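Local coordinates for glycerol kinase, putative (Plasmodium falciparum, PDB 2W40), which probably phosphorylates glycerol with ATP to give sn-glycerol 3-phosphate, as a glycerol kinase of the FGGY family within the sugar kinase/Hsp70/actin superfamily, at residues C[256-260]-C[261-265]; C[355-358]-C[359-362]; C[398-402]-C[403-407]; C[424-427]-C[428-432]; C[452-456]-C[457-461]. All blocks are in the same frame, centred on the assembly; numbering follows the deposited sequence.

Contact 1. Residues C[256-260]-C[261-265]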
# COMPACT_ATOMS: atom_id res chain seq x y z
N GLN C 256 -14.72 25.30 -21.28
CA GLN C 256 -13.32 25.54 -21.72
C GLN C 256 -13.39 26.14 -23.17
O GLN C 256 -12.32 26.35 -23.80
CB GLN C 256 -12.56 24.26 -21.73
CG GLN C 256 -12.11 23.66 -20.44
CD GLN C 256 -10.79 24.22 -19.97
OE1 GLN C 256 -10.09 23.61 -19.18
NE2 GLN C 256 -10.48 25.37 -20.41
N ALA C 257 -14.57 26.26 -23.76
CA ALA C 257 -14.80 26.70 -25.19
C ALA C 257 -14.03 25.87 -26.22
O ALA C 257 -13.49 26.45 -27.15
CB ALA C 257 -14.45 28.21 -25.41
N ILE C 258 -13.96 24.55 -26.03
CA ILE C 258 -13.30 23.69 -26.98
C ILE C 258 -14.36 23.29 -28.04
O ILE C 258 -14.92 22.18 -28.17
CB ILE C 258 -12.46 22.58 -26.33
CG1 ILE C 258 -13.38 21.62 -25.74
CG2 ILE C 258 -11.29 23.14 -25.32
CD1 ILE C 258 -12.71 20.14 -25.79
N PHE C 259 -14.67 24.26 -28.88
CA PHE C 259 -15.72 24.16 -29.87
C PHE C 259 -15.24 23.84 -31.25
O PHE C 259 -16.09 23.56 -32.13
CB PHE C 259 -16.50 25.51 -29.95
CG PHE C 259 -17.16 25.93 -28.67
CD1 PHE C 259 -18.01 25.07 -28.02
CD2 PHE C 259 -16.90 27.14 -28.07
CE1 PHE C 259 -18.69 25.50 -26.87
CE2 PHE C 259 -17.52 27.55 -26.90
CZ PHE C 259 -18.37 26.71 -26.28
N ASP C 260 -13.93 23.97 -31.51
CA ASP C 260 -13.41 23.66 -32.85
C ASP C 260 -12.84 22.27 -32.91
O ASP C 260 -12.23 21.77 -31.96
CB ASP C 260 -12.29 24.61 -33.27
CG ASP C 260 -12.72 26.08 -33.39
OD1 ASP C 260 -13.88 26.34 -33.69
OD2 ASP C 260 -11.85 26.98 -33.15
N GLU C 261 -13.01 21.66 -34.08
CA GLU C 261 -12.39 20.39 -34.34
C GLU C 261 -10.89 20.41 -33.98
O GLU C 261 -10.12 21.37 -34.33
CB GLU C 261 -12.64 20.06 -35.82
CG GLU C 261 -12.33 18.72 -36.22
CD GLU C 261 -12.74 18.50 -37.65
OE1 GLU C 261 -13.60 19.28 -38.25
OE2 GLU C 261 -12.20 17.51 -38.18
N GLY C 262 -10.48 19.36 -33.24
CA GLY C 262 -9.15 19.18 -32.76
C GLY C 262 -8.77 19.78 -31.42
O GLY C 262 -7.69 19.50 -30.91
N GLU C 263 -9.58 20.64 -30.89
CA GLU C 263 -9.37 21.16 -29.61
C GLU C 263 -9.71 20.09 -28.56
O GLU C 263 -10.73 19.34 -28.73
CB GLU C 263 -10.19 22.38 -29.32
CG GLU C 263 -9.87 23.66 -30.18
CD GLU C 263 -10.55 24.87 -29.60
OE1 GLU C 263 -11.75 25.08 -29.87
OE2 GLU C 263 -9.88 25.57 -28.75
N ALA C 264 -8.91 20.12 -27.51
CA ALA C 264 -8.94 19.10 -26.41
C ALA C 264 -8.84 19.69 -25.03
O ALA C 264 -8.11 20.65 -24.82
CB ALA C 264 -7.88 18.11 -26.56
N LYS C 265 -9.57 19.09 -24.08
CA LYS C 265 -9.46 19.48 -22.66
C LYS C 265 -9.27 18.22 -21.82
O LYS C 265 -9.65 17.12 -22.21
CB LYS C 265 -10.62 20.27 -22.21
CG LYS C 265 -11.97 19.45 -22.16
CD LYS C 265 -12.20 18.86 -20.73
CE LYS C 265 -13.42 17.95 -20.65
NZ LYS C 265 -13.31 17.09 -19.49
O HOH W 1 -10.58 26.88 -26.19
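E263 reaches back over the turn to the backbone of D260, and two hydrogen bonds close the link between helix 248-255 and strand 264-268. In the first, D260 N donates to E263 OE1 at 2.9 Å, meeting the carboxylate oxygen on its anti lone pair. The second is the backbone bond from E263 N to D260 O, 3.1 Å long, which closes a type II beta turn with G262 at its positive-phi corner. Water 1 lies 3.0 Å from both Q256 O and E263 OE2 and probably bridges them, near the end of the helix, where A257 completes a Schellman motif.

Apolar packing runs along the strand side. I258 CB rests 3.8 Å from E263 CB, while its CD1 lies 3.8 Å from K265 CG. CG1 of I258 is wedged between the two backbone branches (chi1 71°), which directs CD1 toward the start of the strand. The ammonium group of K265 is held elsewhere, by T267 and F273.

D260 OD2 approaches E263 OE1 to 3.8 Å, an unfavourable pairing of like charges. The D260 N-H and, more weakly, R470 near OE2 would be expected to offset it and stabilise the charged glutamate.

Contact 2. Residues C[355-358]-C[359-362]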
# COMPACT_ATOMS: atom_id res chain seq x y z
N LEU C 355 -8.77 -0.82 -14.64
CA LEU C 355 -8.25 0.17 -15.58
C LEU C 355 -9.29 0.48 -16.66
O LEU C 355 -9.86 -0.43 -17.26
CB LEU C 355 -6.97 -0.30 -16.27
CG LEU C 355 -5.78 -0.37 -15.33
CD1 LEU C 355 -4.62 -1.07 -15.99
CD2 LEU C 355 -5.41 1.02 -14.65
N TYR C 356 -9.53 1.79 -16.86
CA TYR C 356 -10.44 2.28 -17.93
C TYR C 356 -9.60 2.52 -19.15
O TYR C 356 -8.87 1.58 -19.60
CB TYR C 356 -11.21 3.49 -17.41
CG TYR C 356 -12.16 3.18 -16.21
CD1 TYR C 356 -13.46 3.31 -16.30
CD2 TYR C 356 -11.58 2.85 -14.93
CE1 TYR C 356 -14.28 2.97 -15.12
CE2 TYR C 356 -12.31 2.51 -13.79
CZ TYR C 356 -13.73 2.57 -13.97
OH TYR C 356 -14.67 2.35 -13.02
N ALA C 357 -9.67 3.75 -19.73
CA ALA C 357 -8.98 3.92 -21.00
C ALA C 357 -7.44 3.96 -20.78
O ALA C 357 -6.98 4.58 -19.82
CB ALA C 357 -9.50 5.17 -21.78
N PRO C 358 -6.67 3.45 -21.75
CA PRO C 358 -7.09 2.75 -23.02
C PRO C 358 -7.08 1.22 -22.94
O PRO C 358 -7.46 0.56 -23.93
CB PRO C 358 -6.03 3.18 -24.02
CG PRO C 358 -4.78 3.34 -23.26
CD PRO C 358 -5.21 3.75 -21.83
N ARG C 359 -6.65 0.67 -21.80
CA ARG C 359 -6.47 -0.81 -21.68
C ARG C 359 -7.75 -1.59 -21.38
O ARG C 359 -7.85 -2.77 -21.73
CB ARG C 359 -5.39 -1.15 -20.67
CG ARG C 359 -4.04 -0.44 -20.92
CD ARG C 359 -2.98 -1.00 -20.02
NE ARG C 359 -1.68 -0.30 -20.11
CZ ARG C 359 -0.50 -0.85 -20.13
NH1 ARG C 359 -0.39 -2.18 -20.21
NH2 ARG C 359 0.58 -0.10 -20.07
N TRP C 360 -8.66 -0.95 -20.65
CA TRP C 360 -9.97 -1.54 -20.37
C TRP C 360 -9.79 -2.97 -19.76
O TRP C 360 -10.22 -3.98 -20.32
CB TRP C 360 -10.86 -1.57 -21.60
CG TRP C 360 -11.23 -0.14 -21.97
CD1 TRP C 360 -10.69 0.62 -23.04
CD2 TRP C 360 -12.13 0.76 -21.27
NE1 TRP C 360 -11.23 1.87 -23.03
CE2 TRP C 360 -12.04 2.02 -21.92
CE3 TRP C 360 -12.93 0.65 -20.13
CZ2 TRP C 360 -12.78 3.10 -21.52
CZ3 TRP C 360 -13.65 1.72 -19.72
CH2 TRP C 360 -13.58 2.94 -20.41
N ARG C 361 -9.21 -3.00 -18.57
CA ARG C 361 -8.99 -4.25 -17.85
C ARG C 361 -9.72 -4.17 -16.53
O ARG C 361 -9.22 -3.66 -15.55
CB ARG C 361 -7.47 -4.41 -17.68
CG ARG C 361 -6.81 -4.77 -18.94
CD ARG C 361 -7.14 -6.22 -19.45
NE ARG C 361 -6.68 -7.24 -18.50
CZ ARG C 361 -5.49 -7.87 -18.56
NH1 ARG C 361 -4.60 -7.62 -19.51
NH2 ARG C 361 -5.19 -8.73 -17.60
N SER C 362 -10.91 -4.75 -16.49
CA SER C 362 -11.73 -4.70 -15.29
C SER C 362 -11.19 -5.68 -14.20
O SER C 362 -11.65 -5.62 -13.10
CB SER C 362 -13.20 -5.22 -15.62
OG SER C 362 -13.19 -6.52 -16.21
O HOH W 2 -5.88 1.60 -19.08
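The indole of W360 lies against the backbone of Y356 and A357, one face turned to their peptide. Y356 C sits 3.6 Å above the centre of the indole plane, with A357 N at a similar height nearer the rim. W360 CG lies beside its own backbone N, anti to the carbonyl carbon (chi1 -68°), and this brings the rings back over the preceding residues. A CH-pi contact adds to the packing, Y356 CB being 4.1 Å from the centroid of the six-membered ring of W360. The two aromatic planes are inclined at 63°, with Y356 CD1 3.8 Å from W360 CZ3, and A357 CB touches the indole at CZ2.

Backbone hydrogen bonds tie the ends together. L355 N donates to R361 O and R361 N to L355 O, both at 3.0 Å, the second noticeably bent (136°); within this pair, W360 N donates to Y356 O over 2.7 Å. Water 2 also donates to Y356 O and accepts from R359 N, so that carbonyl is gripped twice.

The polar ends point elsewhere: R359 forms a salt bridge with E394 of helix 377-403, and W360 NE1 donates to G288 O.

The arrangement is a tight turn within the loop from strand 347-349 to strand 366-371, turned through the cis peptide before P358, its ends joined by a single antiparallel hydrogen-bonded bridge.

Contact 3. Residues C[398-402]-C[403-407]. With EDO (1,2-ethanediol), chain B.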
# COMPACT_ATOMS: atom_id res chain seq x y z
N SER C 398 -3.01 7.20 -27.41
CA SER C 398 -4.10 6.70 -28.20
C SER C 398 -4.71 7.84 -29.07
O SER C 398 -5.08 7.64 -30.21
CB SER C 398 -5.17 6.06 -27.27
OG SER C 398 -4.68 4.89 -26.67
N LEU C 399 -4.90 9.00 -28.48
CA LEU C 399 -5.56 10.11 -29.11
C LEU C 399 -4.74 10.53 -30.32
O LEU C 399 -5.31 10.80 -31.39
CB LEU C 399 -5.64 11.29 -28.17
CG LEU C 399 -6.09 12.63 -28.66
CD1 LEU C 399 -6.48 13.50 -27.40
CD2 LEU C 399 -5.06 13.34 -29.48
N THR C 400 -3.42 10.66 -30.18
CA THR C 400 -2.62 11.10 -31.34
C THR C 400 -2.70 10.05 -32.44
O THR C 400 -2.77 10.39 -33.62
CB THR C 400 -1.19 11.50 -30.97
OG1 THR C 400 -0.54 10.42 -30.33
CG2 THR C 400 -1.18 12.72 -30.02
N SER C 401 -2.71 8.76 -32.10
CA SER C 401 -2.90 7.72 -33.11
C SER C 401 -4.23 7.80 -33.82
O SER C 401 -4.31 7.80 -35.07
CB SER C 401 -2.75 6.34 -32.47
OG SER C 401 -2.93 5.30 -33.43
N ASP C 402 -5.29 7.83 -33.04
CA ASP C 402 -6.63 7.94 -33.60
C ASP C 402 -6.84 9.21 -34.45
O ASP C 402 -7.58 9.15 -35.46
CB ASP C 402 -7.66 7.94 -32.51
CG ASP C 402 -7.96 6.56 -31.94
OD1 ASP C 402 -7.80 5.54 -32.69
OD2 ASP C 402 -8.44 6.56 -30.79
N MET C 403 -6.18 10.33 -34.07
CA MET C 403 -6.37 11.61 -34.76
C MET C 403 -5.41 11.78 -35.93
O MET C 403 -5.56 12.74 -36.69
CB MET C 403 -6.35 12.81 -33.85
CG MET C 403 -7.50 12.91 -32.79
SD MET C 403 -9.18 12.88 -33.45
CE MET C 403 -9.28 14.62 -33.99
N GLY C 404 -4.48 10.85 -36.11
CA GLY C 404 -3.48 10.99 -37.20
C GLY C 404 -2.58 12.24 -37.07
O GLY C 404 -2.11 12.77 -38.13
N ILE C 405 -2.28 12.64 -35.84
CA ILE C 405 -1.36 13.75 -35.51
C ILE C 405 -0.10 13.24 -34.74
O ILE C 405 -0.06 12.12 -34.21
CB ILE C 405 -2.06 14.87 -34.75
CG1 ILE C 405 -2.75 14.32 -33.48
CG2 ILE C 405 -3.09 15.57 -35.64
CD1 ILE C 405 -3.21 15.35 -32.39
N GLU C 406 0.96 14.05 -34.72
CA GLU C 406 2.17 13.71 -33.97
C GLU C 406 2.10 14.28 -32.57
O GLU C 406 2.63 13.68 -31.62
CB GLU C 406 3.39 14.29 -34.71
CG GLU C 406 4.50 13.29 -34.84
CD GLU C 406 4.50 12.58 -36.19
OE1 GLU C 406 3.76 11.56 -36.36
OE2 GLU C 406 5.31 13.02 -37.07
N MET C 407 1.39 15.39 -32.38
CA MET C 407 1.26 16.02 -31.07
C MET C 407 -0.00 16.87 -30.91
O MET C 407 -0.61 17.31 -31.89
CB MET C 407 2.49 16.96 -30.81
CG MET C 407 2.68 18.06 -31.98
SD MET C 407 2.23 19.83 -31.72
CE MET C 407 3.56 20.38 -30.64
C1 EDO B . -0.07 3.56 -24.72
O1 EDO B . 1.08 4.50 -24.73
C2 EDO B . -1.49 4.10 -25.03
O2 EDO B . -2.24 3.79 -26.24
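A Schellman motif ends helix 377-403, with G404 as the residue of positive phi and I405 folding back on the last turn: I405 CD1 lies 4.0 Å from L399 CD2 and about as far from T400 CG2. This C-cap releases the chain into the loop that leads to strand 411-414 of the C-terminal FGGY domain.

The backbone bonds of the cap differ in quality. M403 N makes the regular helical bond to L399 O, at 2.9 Å. I405 N reaches T400 O over 3.2 Å and arrives in the carbonyl plane, whereas G404 N, equally distant from S401 O, comes in 70° above that carbonyl's plane and uses no lone pair.

The side chains of L399, T400, M403 and I405 pack together. L399 extends from the helix with CG anti to its own nitrogen (chi1 170°), which carries CD2 toward both M403 and I405; M403 CG is 4.1 Å from it. M403 bends at chi2 and chi3, and, like L399, packs on I276 in strand 272-279. I405 runs at about a right angle to T400, its CG1 also lying beside T400 CA and O.

The polar side chains have partners of their own. D402 uses both carboxylate oxygens to hold the neighbouring loop, OD2 on the hydroxyl of S285 and OD1 on the backbone N of T286. One turn earlier, S398 OG is hydrogen-bonded to C287 O and also accepts, at 2.7 Å, from O2 of an ethanediol probably taken up from the crystallisation liquor.

Contact 4. Residues C[424-427]-C[428-432]. With EDO (1,2-ethanediol), chain D.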
# COMPACT_ATOMS: atom_id res chain seq x y z
N MET C 424 1.12 19.37 -11.95
CA MET C 424 0.91 19.75 -13.35
C MET C 424 2.23 19.69 -14.14
O MET C 424 2.27 19.30 -15.32
CB MET C 424 0.27 21.13 -13.38
CG MET C 424 -1.18 21.18 -12.92
SD MET C 424 -2.21 19.71 -13.57
CE MET C 424 -2.30 20.30 -15.15
N GLN C 425 3.35 20.04 -13.49
CA GLN C 425 4.65 19.97 -14.17
C GLN C 425 4.98 18.49 -14.53
O GLN C 425 5.41 18.21 -15.61
CB GLN C 425 5.73 20.60 -13.31
CG GLN C 425 7.06 20.65 -14.07
CD GLN C 425 7.01 21.48 -15.35
OE1 GLN C 425 6.81 22.69 -15.27
NE2 GLN C 425 7.23 20.88 -16.46
N PHE C 426 4.71 17.60 -13.58
CA PHE C 426 4.94 16.15 -13.81
C PHE C 426 4.05 15.65 -14.95
O PHE C 426 4.50 14.89 -15.79
CB PHE C 426 4.69 15.35 -12.55
CG PHE C 426 5.09 13.94 -12.66
CD1 PHE C 426 6.40 13.56 -12.51
CD2 PHE C 426 4.19 12.94 -12.96
CE1 PHE C 426 6.80 12.27 -12.60
CE2 PHE C 426 4.62 11.63 -13.08
CZ PHE C 426 5.91 11.31 -12.88
N ASN C 427 2.79 16.07 -14.96
CA ASN C 427 1.90 15.71 -16.08
C ASN C 427 2.45 16.18 -17.41
O ASN C 427 2.55 15.45 -18.38
CB ASN C 427 0.46 16.29 -15.88
CG ASN C 427 -0.41 15.42 -14.99
OD1 ASN C 427 -1.33 14.76 -15.49
ND2 ASN C 427 -0.12 15.38 -13.69
N SER C 428 2.87 17.47 -17.45
CA SER C 428 3.39 18.04 -18.72
C SER C 428 4.64 17.32 -19.16
O SER C 428 4.75 16.96 -20.35
CB SER C 428 3.69 19.53 -18.57
OG SER C 428 4.15 20.04 -19.81
N ASP C 429 5.53 17.01 -18.18
CA ASP C 429 6.75 16.26 -18.38
C ASP C 429 6.43 14.84 -18.98
O ASP C 429 6.95 14.42 -20.05
CB ASP C 429 7.51 16.10 -17.12
CG ASP C 429 8.22 17.30 -16.65
OD1 ASP C 429 8.28 18.31 -17.39
OD2 ASP C 429 8.76 17.23 -15.50
N ILE C 430 5.55 14.12 -18.33
CA ILE C 430 5.31 12.71 -18.77
C ILE C 430 4.48 12.62 -20.03
O ILE C 430 4.79 11.78 -20.90
CB ILE C 430 4.69 11.91 -17.69
CG1 ILE C 430 5.66 11.70 -16.55
CG2 ILE C 430 4.07 10.53 -18.18
CD1 ILE C 430 7.06 11.00 -16.83
N ILE C 431 3.45 13.44 -20.19
CA ILE C 431 2.63 13.43 -21.46
C ILE C 431 3.30 14.17 -22.62
O ILE C 431 2.73 14.13 -23.74
CB ILE C 431 1.15 13.88 -21.26
CG1 ILE C 431 0.99 15.41 -21.11
CG2 ILE C 431 0.53 13.17 -20.03
CD1 ILE C 431 -0.43 15.95 -20.89
N ASN C 432 4.42 14.87 -22.31
CA ASN C 432 5.18 15.74 -23.23
C ASN C 432 4.27 16.72 -24.10
O ASN C 432 4.34 16.73 -25.34
CB ASN C 432 6.06 14.91 -24.11
CG ASN C 432 7.20 15.74 -24.84
OD1 ASN C 432 7.62 16.83 -24.41
ND2 ASN C 432 7.57 15.24 -26.05
C1 EDO D . 6.31 19.71 -25.66
O1 EDO D . 7.65 19.33 -25.38
C2 EDO D . 5.67 19.87 -24.30
O2 EDO D . 5.97 21.12 -23.71
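S428 opens the second half of this local helical contact by donating its backbone N to M424 O, 2.9 Å away. Its CB rests near that carbonyl and the next one, while its hydroxyl bonds to T433 O.

D429 repeats the backbone step to Q425 O and adds a side-chain bond across the same turn. Q425 NE2 donates to D429 OD1 at 2.9 Å; the oxygen lies close to the plane of the amide, but the amide nitrogen meets the carboxylate from above, 48° out of its plane. Q425 leaves the helix with CG anti to the backbone N and then bends at chi2 (62°), which folds the amide toward D429. Both groups also bind the loop after strand 472-476, NE2 donating to H477 O and OD1 accepting from K479 N.

I430 donates to F426 O and lays its CG1 over one face of the F426 ring. The CH-pi distance from I430 CG1 to the ring centroid is 3.9 Å, and the two side chains run side by side. The ring also packs on R382, E386 and A389 of helix 377-403.

I431 N bonds to N427 O at 2.9 Å, nearly along the C=O axis.

N432 turns to positive phi and leaves the helix; its OD1 accepts a 2.7 Å hydrogen bond from O1 of a bound ethanediol.

In the beta-alpha-beta unit of strand 411-414, helix 421-431 and strand 435-438, the helix pairs an apolar face with a polar one, where D429, accepting from an amide and a backbone N-H, is probably stabilised as the charged carboxylate.

Contact 5. Residues C[452-456]-C[457-461]. With EDO (1,2-ethanediol), chain E.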
# COMPACT_ATOMS: atom_id res chain seq x y z
N ALA C 452 -27.80 27.02 -20.16
CA ALA C 452 -29.06 27.46 -19.61
C ALA C 452 -29.35 28.94 -20.06
O ALA C 452 -30.45 29.29 -20.54
CB ALA C 452 -29.05 27.32 -18.11
N GLY C 453 -28.33 29.80 -19.89
CA GLY C 453 -28.44 31.17 -20.34
C GLY C 453 -28.70 31.38 -21.79
O GLY C 453 -29.46 32.24 -22.20
N LEU C 454 -28.02 30.64 -22.61
CA LEU C 454 -28.21 30.72 -24.07
C LEU C 454 -29.65 30.36 -24.43
O LEU C 454 -30.27 31.03 -25.25
CB LEU C 454 -27.26 29.85 -24.79
CG LEU C 454 -25.81 30.42 -24.95
CD1 LEU C 454 -24.86 29.32 -25.50
CD2 LEU C 454 -25.67 31.77 -25.74
N GLU C 455 -30.21 29.38 -23.71
CA GLU C 455 -31.56 28.89 -24.01
C GLU C 455 -32.61 30.00 -23.73
O GLU C 455 -33.64 30.12 -24.48
CB GLU C 455 -31.88 27.61 -23.24
CG GLU C 455 -33.32 27.17 -23.46
CD GLU C 455 -33.76 26.67 -24.81
OE1 GLU C 455 -32.89 26.52 -25.75
OE2 GLU C 455 -35.01 26.30 -24.94
N VAL C 456 -32.40 30.83 -22.72
CA VAL C 456 -33.32 31.93 -22.43
C VAL C 456 -32.84 33.34 -22.92
O VAL C 456 -33.42 34.37 -22.52
CB VAL C 456 -33.70 31.99 -20.94
CG1 VAL C 456 -34.49 30.73 -20.49
CG2 VAL C 456 -32.49 32.20 -20.02
N LYS C 457 -31.85 33.33 -23.81
CA LYS C 457 -31.34 34.50 -24.52
C LYS C 457 -30.74 35.57 -23.60
O LYS C 457 -30.89 36.81 -23.84
CB LYS C 457 -32.46 35.16 -25.31
CG LYS C 457 -33.44 34.25 -26.08
CD LYS C 457 -32.75 33.54 -27.09
CE LYS C 457 -33.78 32.88 -28.12
NZ LYS C 457 -33.03 31.84 -28.86
N ILE C 458 -30.01 35.12 -22.56
CA ILE C 458 -29.25 36.07 -21.67
C ILE C 458 -28.22 36.81 -22.50
O ILE C 458 -28.02 38.01 -22.32
CB ILE C 458 -28.55 35.37 -20.48
CG1 ILE C 458 -29.62 34.77 -19.60
CG2 ILE C 458 -27.64 36.36 -19.79
CD1 ILE C 458 -29.20 34.18 -18.24
N TRP C 459 -27.57 36.08 -23.41
CA TRP C 459 -26.63 36.62 -24.38
C TRP C 459 -27.24 36.17 -25.69
O TRP C 459 -27.93 35.11 -25.78
CB TRP C 459 -25.26 35.97 -24.18
CG TRP C 459 -24.85 35.84 -22.74
CD1 TRP C 459 -24.33 36.80 -21.92
CD2 TRP C 459 -24.85 34.62 -21.92
NE1 TRP C 459 -24.08 36.30 -20.68
CE2 TRP C 459 -24.42 34.97 -20.64
CE3 TRP C 459 -25.28 33.31 -22.14
CZ2 TRP C 459 -24.34 34.06 -19.58
CZ3 TRP C 459 -25.18 32.40 -21.10
CH2 TRP C 459 -24.74 32.76 -19.84
N ASP C 460 -26.84 36.86 -26.72
CA ASP C 460 -27.33 36.58 -28.09
C ASP C 460 -26.91 35.22 -28.68
O ASP C 460 -27.75 34.47 -29.30
CB ASP C 460 -26.86 37.74 -28.97
CG ASP C 460 -27.34 39.11 -28.40
OD1 ASP C 460 -28.57 39.21 -28.10
OD2 ASP C 460 -26.50 40.07 -28.19
N SER C 461 -25.63 34.89 -28.44
CA SER C 461 -24.94 33.86 -29.18
C SER C 461 -23.82 33.38 -28.32
O SER C 461 -23.34 34.10 -27.50
CB SER C 461 -24.28 34.42 -30.47
OG SER C 461 -23.20 35.33 -30.20
C1 EDO E . -28.26 28.43 -27.82
O1 EDO E . -27.77 28.97 -29.05
C2 EDO E . -29.34 27.45 -28.10
O2 EDO E . -30.60 28.01 -27.66
O HOH W 3 -29.05 32.62 -27.20
O HOH W 4 -33.61 29.64 -27.14
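L454 and W459 meet at the Schellman motif that closes helix 443-455, their side chains crossing at about a right angle. K457 is the C-prime residue, with positive phi: I458 N returns to G453 O at 3.0 Å, and K457 N to L454 O from well above the carbonyl plane.

The side chains pack around this turn. L454 has CG anti to the carbonyl carbon (chi1 -79°); its extended chi2 belongs to CD1 and leaves CD2, the other branch, against W459 CE3, 3.9 Å away, and near the backbone of S461. W459 places its indole alongside the helix, where CZ3 comes within 3.6 Å of G453 CA; a glycine at this position lets the ring approach the backbone so closely. The ring is also flanked by its own neighbour, I458 CG2 standing over one face near the rim. V456 and I458 lie side by side: with V456 CG1 anti to the carbonyl carbon (chi1 -64°), CG2 falls between N and C and meets I458 CG1. K457 bends at chi2, keeping its chain near the helix end.

Beyond the contact, W459 NE1 donates to E23 O, and I458 and W459 pack on I6 of strand 3-11, setting the helix end against the N-terminal domain's sheet. Water 3 lies within hydrogen-bonding distance of L454 O and W459 O. On the outer side, water 4 accepts from K457 NZ at 2.9 Å and donates to E455 O at 2.7 Å.

How the contacts relate
Three of the five contacts contain a Schellman motif at a helix end: contact 1 after helix 248-255, contact 3 after helix 377-403 and contact 5 after helix 443-455; contact 4 runs to the end of helix 421-431. Contacts 2 and 3 touch directly, P358 CB lying 3.4 Å from S398 OG. At their nearest atoms, contacts 1 and 3 come within about 5 Å and contacts 3 and 4 within about 6 Å. Contact 5 is far from contacts 2, 3 and 4 but within about 7 Å of contact 1. Towards the ADP site, empty of nucleotide in this chain, the side chain of M424 in contact 4 is about 8 Å from that of G416.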